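PDB 4TUF: major extracellular endoglucanase from Xanthomonas campestris pv. campestris, which hydrolyses internal beta-1,4-glucosidic linkages in cellulose, lichenin and cereal beta-D-glucans, here represented by its TIM-barrel catalytic domain. Local coordinates for residues G21-G26 / A56-F61; G36-N41 / P72-Y77; D44-M49 / N100-Y105; A161-T166 / D200-S205; G209-G214 / H236-D241. All blocks are in the same frame, centred on the assembly; numbering follows the deposited sequence.

Interactions 1 and 5 lie beside the active site predicted for this barrel. In interaction 1 the side chain of R58 comes within about 3 Å of that of the likely nucleophile E278. In interaction 5 the side chain of Y238 lies about 3 Å from that of the likely proton donor E157 and also bonds to E278. The two contacts have centres 18 Å apart and meet where R58 NH2 packs 3.5 Å from H236 NE2. Interaction 3 touches interaction 1, with M49 SD against V24 and V57. Interaction 2 adjoins interaction 3 through a probable R40 NH1 to Q48 OE1 hydrogen bond of 3.1 Å. Interaction 4 touches interaction 5 and is far from interaction 2, their centres 42 Å apart.

Interaction 1 (G21-G26 / A56-F61)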
# COMPACT_ATOMS: atom_id res chain seq x y z
N GLY A 21 8.97 4.12 2.78
CA GLY A 21 7.57 4.43 2.94
C GLY A 21 6.85 3.89 4.16
O GLY A 21 7.36 3.03 4.89
N VAL A 22 5.65 4.42 4.37
CA VAL A 22 4.77 3.97 5.43
C VAL A 22 3.32 4.24 5.01
O VAL A 22 3.06 5.17 4.26
CB VAL A 22 5.11 4.66 6.77
CG1 VAL A 22 4.81 6.15 6.70
CG2 VAL A 22 4.36 4.01 7.93
N ASN A 23 2.40 3.41 5.48
CA ASN A 23 0.97 3.61 5.25
C ASN A 23 0.34 4.58 6.25
O ASN A 23 0.58 4.46 7.46
CB ASN A 23 0.23 2.28 5.31
CG ASN A 23 0.47 1.41 4.10
OD1 ASN A 23 -0.32 1.43 3.15
ND2 ASN A 23 1.56 0.65 4.11
N VAL A 24 -0.46 5.51 5.76
CA VAL A 24 -1.16 6.47 6.60
C VAL A 24 -2.67 6.36 6.37
O VAL A 24 -3.18 6.89 5.39
CB VAL A 24 -0.72 7.92 6.32
CG1 VAL A 24 -1.43 8.88 7.26
CG2 VAL A 24 0.79 8.05 6.44
N PHE A 25 -3.39 5.68 7.26
CA PHE A 25 -4.81 5.37 7.11
C PHE A 25 -5.73 6.46 7.64
O PHE A 25 -5.31 7.32 8.41
CB PHE A 25 -5.14 4.06 7.83
CG PHE A 25 -4.60 2.84 7.14
CD1 PHE A 25 -3.27 2.48 7.30
CD2 PHE A 25 -5.41 2.05 6.35
CE1 PHE A 25 -2.78 1.37 6.66
CE2 PHE A 25 -4.92 0.94 5.72
CZ PHE A 25 -3.60 0.59 5.87
N GLY A 26 -7.01 6.37 7.28
CA GLY A 26 -8.02 7.27 7.76
C GLY A 26 -8.98 7.66 6.65
O GLY A 26 -10.20 7.57 6.82
N ALA A 56 8.25 8.68 1.82
CA ALA A 56 7.17 8.19 0.97
C ALA A 56 5.98 7.75 1.81
O ALA A 56 6.14 7.26 2.92
CB ALA A 56 7.66 7.05 0.10
N VAL A 57 4.79 7.92 1.26
CA VAL A 57 3.56 7.64 1.98
C VAL A 57 2.54 6.96 1.07
O VAL A 57 2.35 7.36 -0.08
CB VAL A 57 2.97 8.95 2.58
CG1 VAL A 57 1.45 8.94 2.56
CG2 VAL A 57 3.49 9.18 3.98
N ARG A 58 1.89 5.92 1.58
CA ARG A 58 0.80 5.27 0.88
C ARG A 58 -0.52 5.71 1.52
O ARG A 58 -0.75 5.47 2.70
CB ARG A 58 0.95 3.75 0.93
CG ARG A 58 -0.05 2.96 0.09
CD ARG A 58 0.35 1.48 0.11
NE ARG A 58 -0.54 0.61 -0.66
CZ ARG A 58 -1.54 -0.09 -0.13
NH1 ARG A 58 -1.79 -0.02 1.17
NH2 ARG A 58 -2.29 -0.87 -0.90
N LEU A 59 -1.38 6.37 0.74
CA LEU A 59 -2.63 6.94 1.23
C LEU A 59 -3.88 6.16 0.82
O LEU A 59 -4.37 6.33 -0.29
CB LEU A 59 -2.79 8.39 0.75
CG LEU A 59 -2.32 9.52 1.66
CD1 LEU A 59 -2.80 10.84 1.09
CD2 LEU A 59 -2.84 9.32 3.07
N PRO A 60 -4.39 5.31 1.71
CA PRO A 60 -5.70 4.71 1.44
C PRO A 60 -6.81 5.75 1.34
O PRO A 60 -6.79 6.74 2.07
CB PRO A 60 -5.92 3.78 2.64
CG PRO A 60 -4.54 3.47 3.14
CD PRO A 60 -3.74 4.72 2.89
N PHE A 61 -7.75 5.55 0.42
CA PHE A 61 -8.94 6.39 0.34
C PHE A 61 -10.14 5.53 -0.05
O PHE A 61 -9.99 4.36 -0.39
CB PHE A 61 -8.74 7.52 -0.67
CG PHE A 61 -8.65 7.06 -2.10
CD1 PHE A 61 -9.79 6.93 -2.88
CD2 PHE A 61 -7.42 6.73 -2.65
CE1 PHE A 61 -9.70 6.48 -4.19
CE2 PHE A 61 -7.33 6.29 -3.96
CZ PHE A 61 -8.47 6.17 -4.73
O HOH W 1 -5.81 7.49 4.43
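N23 and R58 lie side by side and point the same way from two adjacent parallel strands of the TIM barrel. These strands, 16-23 and 56-61, are joined through helix 42-51 as a beta-alpha-beta crossover. R58 NH1 gives N23 OD1 a nearly straight hydrogen bond of 2.9 Å. OD1 sits at the edge of the guanidinium and in its plane, while the amide plane is turned 72° from it. R58 CG is anti to the backbone N (chi1 -173°), and the chain stays extended as far as NE. The guanidinium also forms salt bridges with D153, E196 and E278, the last being the nucleophile by similarity. N23 ND2 bonds to Y311 O and G277 O, which fixes the rotation of the amide. This is consistent with N23 helping to hold R58 in place.

V24 CG2 meets V57 CG2 at 3.8 Å. Backbone hydrogen bonds run alongside: R58 N to V22 O at 3.0 Å, and V24 N to R58 O at 3.1 Å. F25 follows in the loop and has two conformers. In one, P60 CG lies over a face of its ring, toward the rim, so this CH-pi contact is tentative. A water bridges the two segments. It donates to V24 O, its oxygen 2.9 Å away, and to P60 O at 2.7 Å.

Interaction 2 (G36-N41 / P72-Y77); sequences GLWARN and PASIDY
The indole of W38 meets S74 at its edge, where S74 O lies in the ring plane. S74 OG is also at the edge, 3.7 Å from W38 CE3. One face of the indole carries G36 CA, offset toward the rim. The Y77 ring takes I75 CG2 of its own segment over one face, again toward the rim. Below the indole in the same side chain, W38 CB also touches S74 O, at 3.5 Å.

One direct hydrogen bond joins the two segments. D76 N gives it to L37 O at 2.8 Å. Beside it, L37 CB rests on I75 CG2 at 4.2 Å. D76 CB points toward the other loop and comes 3.2 Å from the same L37 O. With CG anti to the backbone N (chi1 -173°), the carboxylate is near W38. D76 OD2 is 3.5 Å from W38 O, but both are acceptors and do not bond each other. R79 NE serves both, with a salt bridge to D76 OD2 and a weak hydrogen bond to W38 O, while D76 OD1 accepts from S78 N.

Both segments are loops that follow barrel strands, 16-23 and 56-61, and lead toward the next helices. N41 is the N-cap of helix 42-51. L37 packs on W42 and M45 of that helix, and I75 packs on I91 of helix 88-102.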
# COMPACT_ATOMS: atom_id res chain seq x y z
N GLY A 36 -5.92 10.38 13.89
CA GLY A 36 -5.08 10.97 14.92
C GLY A 36 -5.26 12.46 15.09
O GLY A 36 -4.61 13.09 15.93
N LEU A 37 -6.16 13.05 14.31
CA LEU A 37 -6.39 14.48 14.38
C LEU A 37 -7.26 14.83 15.59
O LEU A 37 -7.68 15.98 15.74
CB LEU A 37 -7.00 15.01 13.09
CG LEU A 37 -6.18 14.68 11.83
CD1 LEU A 37 -6.61 15.53 10.64
CD2 LEU A 37 -4.68 14.82 12.08
N TRP A 38 -7.54 13.84 16.43
CA TRP A 38 -8.12 14.12 17.75
C TRP A 38 -7.00 14.35 18.76
O TRP A 38 -7.21 14.96 19.80
CB TRP A 38 -9.03 12.98 18.21
CG TRP A 38 -8.39 11.62 18.18
CD1 TRP A 38 -7.66 11.03 19.17
CD2 TRP A 38 -8.43 10.68 17.10
NE1 TRP A 38 -7.23 9.79 18.78
CE2 TRP A 38 -7.69 9.54 17.51
CE3 TRP A 38 -9.01 10.68 15.83
CZ2 TRP A 38 -7.52 8.43 16.69
CZ3 TRP A 38 -8.84 9.57 15.01
CH2 TRP A 38 -8.10 8.46 15.45
N ALA A 39 -5.81 13.86 18.43
CA ALA A 39 -4.69 13.89 19.36
C ALA A 39 -3.55 14.78 18.87
O ALA A 39 -2.77 15.30 19.68
CB ALA A 39 -4.18 12.48 19.59
N ARG A 40 -3.46 14.97 17.56
CA ARG A 40 -2.33 15.67 16.96
C ARG A 40 -2.75 16.70 15.91
O ARG A 40 -3.86 16.64 15.38
CB ARG A 40 -1.37 14.66 16.32
CG ARG A 40 -0.85 13.59 17.25
CD ARG A 40 0.19 14.13 18.22
NE ARG A 40 1.28 14.82 17.54
CZ ARG A 40 2.27 14.21 16.89
NH1 ARG A 40 2.32 12.89 16.82
NH2 ARG A 40 3.22 14.93 16.30
N ASN A 41 -1.84 17.62 15.61
CA ASN A 41 -2.00 18.53 14.48
C ASN A 41 -1.48 17.86 13.21
O ASN A 41 -0.37 17.34 13.20
CB ASN A 41 -1.26 19.85 14.73
CG ASN A 41 -1.23 20.74 13.51
OD1 ASN A 41 -0.26 20.73 12.75
ND2 ASN A 41 -2.28 21.52 13.32
N PRO A 72 -15.86 15.34 7.17
CA PRO A 72 -15.00 14.52 8.03
C PRO A 72 -15.53 14.40 9.46
O PRO A 72 -16.45 15.13 9.84
CB PRO A 72 -13.67 15.27 8.02
CG PRO A 72 -14.08 16.69 7.84
CD PRO A 72 -15.28 16.67 6.94
N ALA A 73 -14.96 13.48 10.23
CA ALA A 73 -15.33 13.32 11.63
C ALA A 73 -14.08 13.09 12.47
O ALA A 73 -13.00 12.81 11.93
CB ALA A 73 -16.31 12.18 11.80
N SER A 74 -14.25 13.20 13.79
CA SER A 74 -13.20 12.94 14.78
C SER A 74 -12.05 13.95 14.77
O SER A 74 -11.04 13.75 15.44
CB SER A 74 -12.62 11.53 14.61
OG SER A 74 -11.75 11.45 13.49
N ILE A 75 -12.20 15.05 14.04
CA ILE A 75 -11.15 16.06 14.03
C ILE A 75 -11.30 17.01 15.21
O ILE A 75 -12.36 17.61 15.40
CB ILE A 75 -11.15 16.89 12.74
CG1 ILE A 75 -11.01 15.97 11.52
CG2 ILE A 75 -10.01 17.90 12.76
CD1 ILE A 75 -11.06 16.72 10.20
N ASP A 76 -10.24 17.12 16.00
CA ASP A 76 -10.11 18.13 17.04
C ASP A 76 -9.70 19.46 16.41
O ASP A 76 -8.53 19.66 16.10
CB ASP A 76 -9.08 17.69 18.09
CG ASP A 76 -9.02 18.61 19.30
OD1 ASP A 76 -9.37 19.81 19.19
OD2 ASP A 76 -8.60 18.12 20.37
N TYR A 77 -10.65 20.37 16.23
CA TYR A 77 -10.37 21.60 15.50
C TYR A 77 -9.62 22.64 16.33
O TYR A 77 -9.29 23.71 15.83
CB TYR A 77 -11.67 22.19 14.95
CG TYR A 77 -12.28 21.35 13.85
CD1 TYR A 77 -11.69 21.29 12.59
CD2 TYR A 77 -13.44 20.62 14.06
CE1 TYR A 77 -12.23 20.52 11.57
CE2 TYR A 77 -14.00 19.85 13.04
CZ TYR A 77 -13.39 19.80 11.81
OH TYR A 77 -13.93 19.04 10.79

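Interaction 3 (D44-M49 / N100-Y105)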
# COMPACT_ATOMS: atom_id res chain seq x y z
N ASP A 44 1.94 18.90 11.83
CA ASP A 44 3.03 18.52 12.73
C ASP A 44 3.29 17.02 12.70
O ASP A 44 4.43 16.58 12.83
CB ASP A 44 2.72 18.97 14.16
CG ASP A 44 2.89 20.48 14.34
OD1 ASP A 44 3.01 21.19 13.32
OD2 ASP A 44 2.90 20.94 15.50
N MET A 45 2.24 16.23 12.51
CA MET A 45 2.39 14.78 12.43
C MET A 45 3.11 14.37 11.14
O MET A 45 3.86 13.40 11.12
CB MET A 45 1.02 14.10 12.53
CG MET A 45 1.09 12.61 12.77
SD MET A 45 -0.38 11.94 13.56
CE MET A 45 -1.62 12.28 12.32
N ILE A 46 2.88 15.11 10.06
CA ILE A 46 3.59 14.85 8.82
C ILE A 46 5.06 15.22 8.98
O ILE A 46 5.95 14.47 8.58
CB ILE A 46 2.98 15.64 7.64
CG1 ILE A 46 1.64 15.03 7.24
CG2 ILE A 46 3.93 15.67 6.45
CD1 ILE A 46 0.90 15.83 6.19
N VAL A 47 5.31 16.39 9.57
CA VAL A 47 6.65 16.87 9.85
C VAL A 47 7.45 15.82 10.62
O VAL A 47 8.64 15.62 10.37
CB VAL A 47 6.62 18.19 10.65
CG1 VAL A 47 7.94 18.46 11.35
CG2 VAL A 47 6.25 19.35 9.74
N GLN A 48 6.78 15.14 11.54
CA GLN A 48 7.43 14.15 12.38
C GLN A 48 7.82 12.89 11.61
O GLN A 48 8.90 12.34 11.82
CB GLN A 48 6.55 13.75 13.56
CG GLN A 48 7.28 12.88 14.56
CD GLN A 48 6.41 12.45 15.72
OE1 GLN A 48 5.18 12.49 15.64
NE2 GLN A 48 7.05 12.03 16.81
N MET A 49 6.95 12.44 10.72
CA MET A 49 7.19 11.18 10.04
C MET A 49 8.28 11.35 8.98
O MET A 49 8.97 10.40 8.63
CB MET A 49 5.90 10.61 9.43
CG MET A 49 5.41 11.24 8.14
SD MET A 49 3.93 10.40 7.54
CE MET A 49 2.65 11.17 8.52
N ASN A 100 3.61 17.10 -0.81
CA ASN A 100 4.26 17.59 -2.02
C ASN A 100 5.25 18.70 -1.72
O ASN A 100 6.34 18.73 -2.27
CB ASN A 100 3.21 18.06 -3.02
CG ASN A 100 3.83 18.53 -4.33
OD1 ASN A 100 4.22 17.72 -5.17
ND2 ASN A 100 3.91 19.84 -4.51
N ALA A 101 4.85 19.62 -0.84
CA ALA A 101 5.69 20.76 -0.47
C ALA A 101 6.91 20.32 0.34
O ALA A 101 7.95 20.96 0.31
CB ALA A 101 4.89 21.78 0.31
N ARG A 102 6.77 19.21 1.06
CA ARG A 102 7.87 18.69 1.87
C ARG A 102 8.78 17.75 1.07
O ARG A 102 9.85 17.35 1.54
CB ARG A 102 7.34 17.97 3.10
CG ARG A 102 6.62 18.88 4.06
CD ARG A 102 6.70 18.34 5.47
NE ARG A 102 8.08 18.36 5.95
CZ ARG A 102 8.62 19.39 6.59
NH1 ARG A 102 7.91 20.47 6.82
NH2 ARG A 102 9.88 19.32 7.00
N GLY A 103 8.34 17.38 -0.13
CA GLY A 103 9.13 16.53 -1.00
C GLY A 103 8.95 15.07 -0.65
O GLY A 103 9.89 14.28 -0.76
N MET A 104 7.74 14.71 -0.24
CA MET A 104 7.43 13.34 0.13
C MET A 104 6.58 12.69 -0.96
O MET A 104 5.56 13.24 -1.37
CB MET A 104 6.71 13.29 1.48
CG MET A 104 7.54 13.84 2.64
SD MET A 104 6.73 13.83 4.26
CE MET A 104 6.36 12.08 4.44
N TYR A 105 7.01 11.52 -1.43
CA TYR A 105 6.31 10.80 -2.49
C TYR A 105 5.00 10.24 -1.96
O TYR A 105 4.93 9.79 -0.81
CB TYR A 105 7.18 9.67 -3.05
CG TYR A 105 8.47 10.15 -3.68
CD1 TYR A 105 8.48 10.71 -4.95
CD2 TYR A 105 9.67 10.05 -2.99
CE1 TYR A 105 9.66 11.16 -5.53
CE2 TYR A 105 10.86 10.50 -3.56
CZ TYR A 105 10.84 11.05 -4.83
OH TYR A 105 12.01 11.50 -5.40
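V47 in helix 42-51 and R102 at the end of helix 88-102 form the nearest backbone pair, with CA atoms 8.3 Å apart. Helix 88-102 ends there in a Schellman motif, and G103 takes the positive phi (83°). Side chains of helix 42-51, in the barrel's outer layer, meet R102 and, just past the helix end, M104. I46 CG2 has two partners from the other segment: R102 CD and M104 SD, each 4.0 Å from it. V47 CG2 comes over one face of the R102 guanidinium, 3.5 Å from NH1. The R102 chain bends at chi3 (66°), which places NE, and NE bonds to Q50 OE1. Further in, M49 CG meets M104 CE at 3.9 Å. A bend at chi3 of M104 (58°) puts CE there. M104 also packs on F99 and V57, while M49 packs on V57, so this part of the contact reaches barrel strand 56-61.

No hydrogen bond or salt bridge crosses between the two segments. The contacts are mostly between carbon and sulfur atoms, with dispersion and burial of apolar surface as the likely source of cohesion. R102 contributes its aliphatic chain and one guanidinium face, while its NE is paired with Q50.

Interaction 4 (A161-T166 / D200-S205); sequences AATWGT and DNPVCS
N201 pairs its side-chain amide with the backbone of W164, using both its oxygen and its nitrogen. The contact joins two loops of the TIM barrel, which follow strands 149-153 and 192-195. N201 ND2 gives a hydrogen bond to W164 O at 3.1 Å, in the carbonyl plane and on a lone pair. W164 N gives a weak, bent bond to N201 OD1 at 2.9 Å. ND2 makes a second bond inside its own loop, to V203 O at 2.6 Å, again on a lone pair. These bonds grip both ends of the amide and so define its rotation.

A water lies between A162 O and D200 O, with the longer approach to D200 O weak. Other polar groups are held from outside. D172 OD1 bonds to the hydroxyls of both T163 and T166, and D172 belongs to the pocket of a bound dihydrogenphosphate ion. The indole NE1 of W164 bonds to T222 O.

Around the amide, methyl groups do most of the touching. T163 and T166 each cross P202 at about a right angle and touch it through their methyl groups. T163 CG2 is 3.8 Å from P202 CD. V203 CG2 lies 3.9 Å from the carbonyl oxygens W164 O and G165 O. C204 next to it is joined to C221 by a disulfide, which ties segment 200-205 to another part of the chain. T166 CG2 approaches P202 CG to 3.5 Å.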
# COMPACT_ATOMS: atom_id res chain seq x y z
N ALA A 161 -12.69 -14.71 -4.19
CA ALA A 161 -13.15 -15.15 -5.50
C ALA A 161 -12.24 -14.63 -6.62
O ALA A 161 -12.31 -15.12 -7.75
CB ALA A 161 -14.59 -14.72 -5.73
N ALA A 162 -11.40 -13.66 -6.29
CA ALA A 162 -10.48 -13.09 -7.27
C ALA A 162 -9.60 -14.16 -7.89
O ALA A 162 -9.06 -15.01 -7.19
CB ALA A 162 -9.63 -12.00 -6.63
N THR A 163 -9.48 -14.14 -9.21
CA THR A 163 -8.58 -15.07 -9.89
C THR A 163 -7.67 -14.31 -10.85
O THR A 163 -7.69 -13.09 -10.91
CB THR A 163 -9.36 -16.15 -10.66
OG1 THR A 163 -10.21 -15.53 -11.63
CG2 THR A 163 -10.21 -16.99 -9.70
N TRP A 164 -6.86 -15.06 -11.59
CA TRP A 164 -5.85 -14.48 -12.46
C TRP A 164 -5.58 -15.44 -13.62
O TRP A 164 -5.06 -16.53 -13.42
CB TRP A 164 -4.58 -14.19 -11.67
CG TRP A 164 -3.49 -13.47 -12.41
CD1 TRP A 164 -3.01 -13.75 -13.65
CD2 TRP A 164 -2.70 -12.37 -11.92
NE1 TRP A 164 -1.99 -12.88 -13.98
CE2 TRP A 164 -1.78 -12.03 -12.93
CE3 TRP A 164 -2.70 -11.64 -10.73
CZ2 TRP A 164 -0.87 -10.99 -12.79
CZ3 TRP A 164 -1.79 -10.61 -10.59
CH2 TRP A 164 -0.90 -10.29 -11.61
N GLY A 165 -5.97 -15.03 -14.82
CA GLY A 165 -5.69 -15.78 -16.03
C GLY A 165 -6.47 -17.06 -16.23
O GLY A 165 -5.96 -18.01 -16.85
N THR A 166 -7.70 -17.11 -15.74
CA THR A 166 -8.53 -18.31 -15.86
C THR A 166 -9.52 -18.22 -17.02
O THR A 166 -10.22 -19.19 -17.31
CB THR A 166 -9.32 -18.59 -14.57
OG1 THR A 166 -10.26 -17.53 -14.36
CG2 THR A 166 -8.39 -18.69 -13.38
N ASP A 200 -5.51 -17.62 -3.39
CA ASP A 200 -5.50 -18.91 -4.09
C ASP A 200 -6.00 -18.76 -5.52
O ASP A 200 -6.93 -18.00 -5.79
CB ASP A 200 -6.35 -19.94 -3.36
CG ASP A 200 -5.65 -20.56 -2.16
OD1 ASP A 200 -4.52 -20.12 -1.83
OD2 ASP A 200 -6.22 -21.49 -1.55
N ASN A 201 -5.39 -19.49 -6.45
CA ASN A 201 -5.79 -19.44 -7.85
C ASN A 201 -5.94 -20.84 -8.46
O ASN A 201 -5.15 -21.74 -8.18
CB ASN A 201 -4.77 -18.62 -8.64
CG ASN A 201 -5.34 -18.10 -9.94
OD1 ASN A 201 -6.33 -17.39 -9.95
ND2 ASN A 201 -4.69 -18.45 -11.06
N PRO A 202 -6.97 -21.03 -9.29
CA PRO A 202 -7.17 -22.35 -9.90
C PRO A 202 -6.11 -22.76 -10.93
O PRO A 202 -6.06 -23.94 -11.27
CB PRO A 202 -8.54 -22.22 -10.58
CG PRO A 202 -8.82 -20.77 -10.65
CD PRO A 202 -8.10 -20.12 -9.52
N VAL A 203 -5.28 -21.83 -11.41
CA VAL A 203 -4.17 -22.20 -12.30
C VAL A 203 -2.88 -21.47 -11.94
O VAL A 203 -2.91 -20.38 -11.38
CB VAL A 203 -4.46 -21.89 -13.80
CG1 VAL A 203 -5.60 -22.74 -14.33
CG2 VAL A 203 -4.72 -20.40 -14.01
N CYS A 204 -1.75 -22.10 -12.28
CA CYS A 204 -0.43 -21.49 -12.16
C CYS A 204 -0.18 -20.90 -10.78
O CYS A 204 0.20 -19.74 -10.64
CB CYS A 204 -0.25 -20.42 -13.23
SG CYS A 204 1.42 -19.73 -13.39
N SER A 205 -0.41 -21.72 -9.75
CA SER A 205 -0.21 -21.29 -8.38
C SER A 205 -0.16 -22.49 -7.44
O SER A 205 -1.02 -23.36 -7.52
CB SER A 205 -1.32 -20.33 -7.94
OG SER A 205 -1.27 -20.09 -6.55
O HOH W 2 -7.68 -14.76 -4.89

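Interaction 5 (G209-G214 / H236-D241); sequences GIFWGG and HVYGPD
F211 and Y238 form an offset edge-to-face pair, with the edge of Y238 toward the face of F211. The ring centroids are 5.8 Å apart and the planes stand at 70°. Y238 CD2 reaches F211 CD1 at 3.9 Å, and Y238 CB makes a CH-pi contact over the F211 face. Next to the rings, H236 N gives a hydrogen bond to G213 O at 3.0 Å. W212 O lies 3.7 Å from H236 CB. A water donates to G214 O and H236 O, linking the two backbones a second time.

Residues F211 to G214 make a type II turn, with G213 at positive phi. The turn presents G213 O to strand 231-238 while W212 stacks on H159. Further out, Y238 OH bonds to E278 and E157, and H236 ND1 bonds to E157. By similarity these glutamates are the nucleophile and the proton donor, respectively. F211 thus packs against a tyrosine that bonds to both. A histidine and a tyrosine near the paired glutamates are characteristic of the family 5 glycoside hydrolase active site, at the C-terminal end of the TIM-barrel strands.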
# COMPACT_ATOMS: atom_id res chain seq x y z
N GLY A 209 -1.99 -20.84 2.51
CA GLY A 209 -1.12 -20.01 3.32
C GLY A 209 -0.79 -18.67 2.68
O GLY A 209 0.29 -18.13 2.88
N ILE A 210 -1.74 -18.15 1.91
CA ILE A 210 -1.54 -16.88 1.20
C ILE A 210 -2.33 -15.75 1.86
O ILE A 210 -3.50 -15.91 2.20
CB ILE A 210 -1.96 -17.00 -0.28
CG1 ILE A 210 -1.17 -18.11 -0.96
CG2 ILE A 210 -1.74 -15.69 -0.99
CD1 ILE A 210 -1.46 -18.25 -2.43
N PHE A 211 -1.67 -14.61 2.04
CA PHE A 211 -2.33 -13.42 2.59
C PHE A 211 -3.01 -12.64 1.47
O PHE A 211 -2.62 -12.75 0.31
CB PHE A 211 -1.32 -12.53 3.32
CG PHE A 211 -0.78 -13.12 4.59
CD1 PHE A 211 -1.48 -13.00 5.78
CD2 PHE A 211 0.43 -13.79 4.60
CE1 PHE A 211 -0.99 -13.54 6.95
CE2 PHE A 211 0.93 -14.33 5.78
CZ PHE A 211 0.22 -14.20 6.95
N TRP A 212 -4.02 -11.85 1.83
CA TRP A 212 -4.74 -11.01 0.87
C TRP A 212 -3.77 -10.16 0.05
O TRP A 212 -2.91 -9.49 0.60
CB TRP A 212 -5.74 -10.10 1.58
CG TRP A 212 -6.88 -10.81 2.23
CD1 TRP A 212 -7.10 -12.15 2.27
CD2 TRP A 212 -7.97 -10.20 2.94
NE1 TRP A 212 -8.26 -12.42 2.97
CE2 TRP A 212 -8.81 -11.24 3.38
CE3 TRP A 212 -8.31 -8.88 3.24
CZ2 TRP A 212 -9.98 -10.99 4.11
CZ3 TRP A 212 -9.46 -8.64 3.97
CH2 TRP A 212 -10.28 -9.69 4.39
N GLY A 213 -3.93 -10.20 -1.27
CA GLY A 213 -3.08 -9.43 -2.16
C GLY A 213 -1.63 -9.88 -2.12
O GLY A 213 -0.73 -9.11 -2.45
N GLY A 214 -1.41 -11.13 -1.72
CA GLY A 214 -0.06 -11.61 -1.48
C GLY A 214 0.52 -12.59 -2.49
O GLY A 214 1.71 -12.90 -2.44
N HIS A 236 1.30 -7.75 -0.67
CA HIS A 236 1.34 -7.59 0.77
C HIS A 236 1.83 -8.87 1.42
O HIS A 236 1.67 -9.96 0.86
CB HIS A 236 -0.04 -7.22 1.32
CG HIS A 236 -0.58 -5.92 0.79
ND1 HIS A 236 -1.72 -5.34 1.30
CD2 HIS A 236 -0.13 -5.10 -0.19
CE1 HIS A 236 -1.95 -4.21 0.65
NE2 HIS A 236 -1.01 -4.04 -0.26
N VAL A 237 2.42 -8.75 2.60
CA VAL A 237 2.77 -9.92 3.39
C VAL A 237 2.74 -9.56 4.87
O VAL A 237 3.16 -8.46 5.24
CB VAL A 237 4.15 -10.48 2.98
CG1 VAL A 237 5.19 -9.38 2.97
CG2 VAL A 237 4.58 -11.61 3.90
N TYR A 238 2.23 -10.46 5.70
CA TYR A 238 2.18 -10.23 7.14
C TYR A 238 2.72 -11.43 7.91
O TYR A 238 3.04 -12.47 7.32
CB TYR A 238 0.76 -9.92 7.58
CG TYR A 238 0.08 -8.86 6.75
CD1 TYR A 238 0.20 -7.51 7.08
CD2 TYR A 238 -0.67 -9.21 5.64
CE1 TYR A 238 -0.42 -6.55 6.31
CE2 TYR A 238 -1.29 -8.25 4.87
CZ TYR A 238 -1.16 -6.92 5.21
OH TYR A 238 -1.78 -5.95 4.46
N GLY A 239 2.81 -11.29 9.23
CA GLY A 239 3.37 -12.32 10.08
C GLY A 239 2.37 -12.91 11.06
O GLY A 239 1.16 -12.75 10.91
N PRO A 240 2.89 -13.59 12.09
CA PRO A 240 2.12 -14.42 13.03
C PRO A 240 0.93 -13.72 13.69
O PRO A 240 -0.06 -14.40 13.99
CB PRO A 240 3.16 -14.80 14.09
CG PRO A 240 4.46 -14.74 13.37
CD PRO A 240 4.32 -13.59 12.42
N ASP A 241 1.00 -12.41 13.90
CA ASP A 241 -0.06 -11.72 14.64
C ASP A 241 -1.17 -11.19 13.75
O ASP A 241 -2.11 -10.57 14.24
CB ASP A 241 0.52 -10.58 15.47
CG ASP A 241 1.46 -9.69 14.68
OD1 ASP A 241 1.50 -9.82 13.44
OD2 ASP A 241 2.14 -8.86 15.32
O HOH W 3 2.63 -12.66 0.16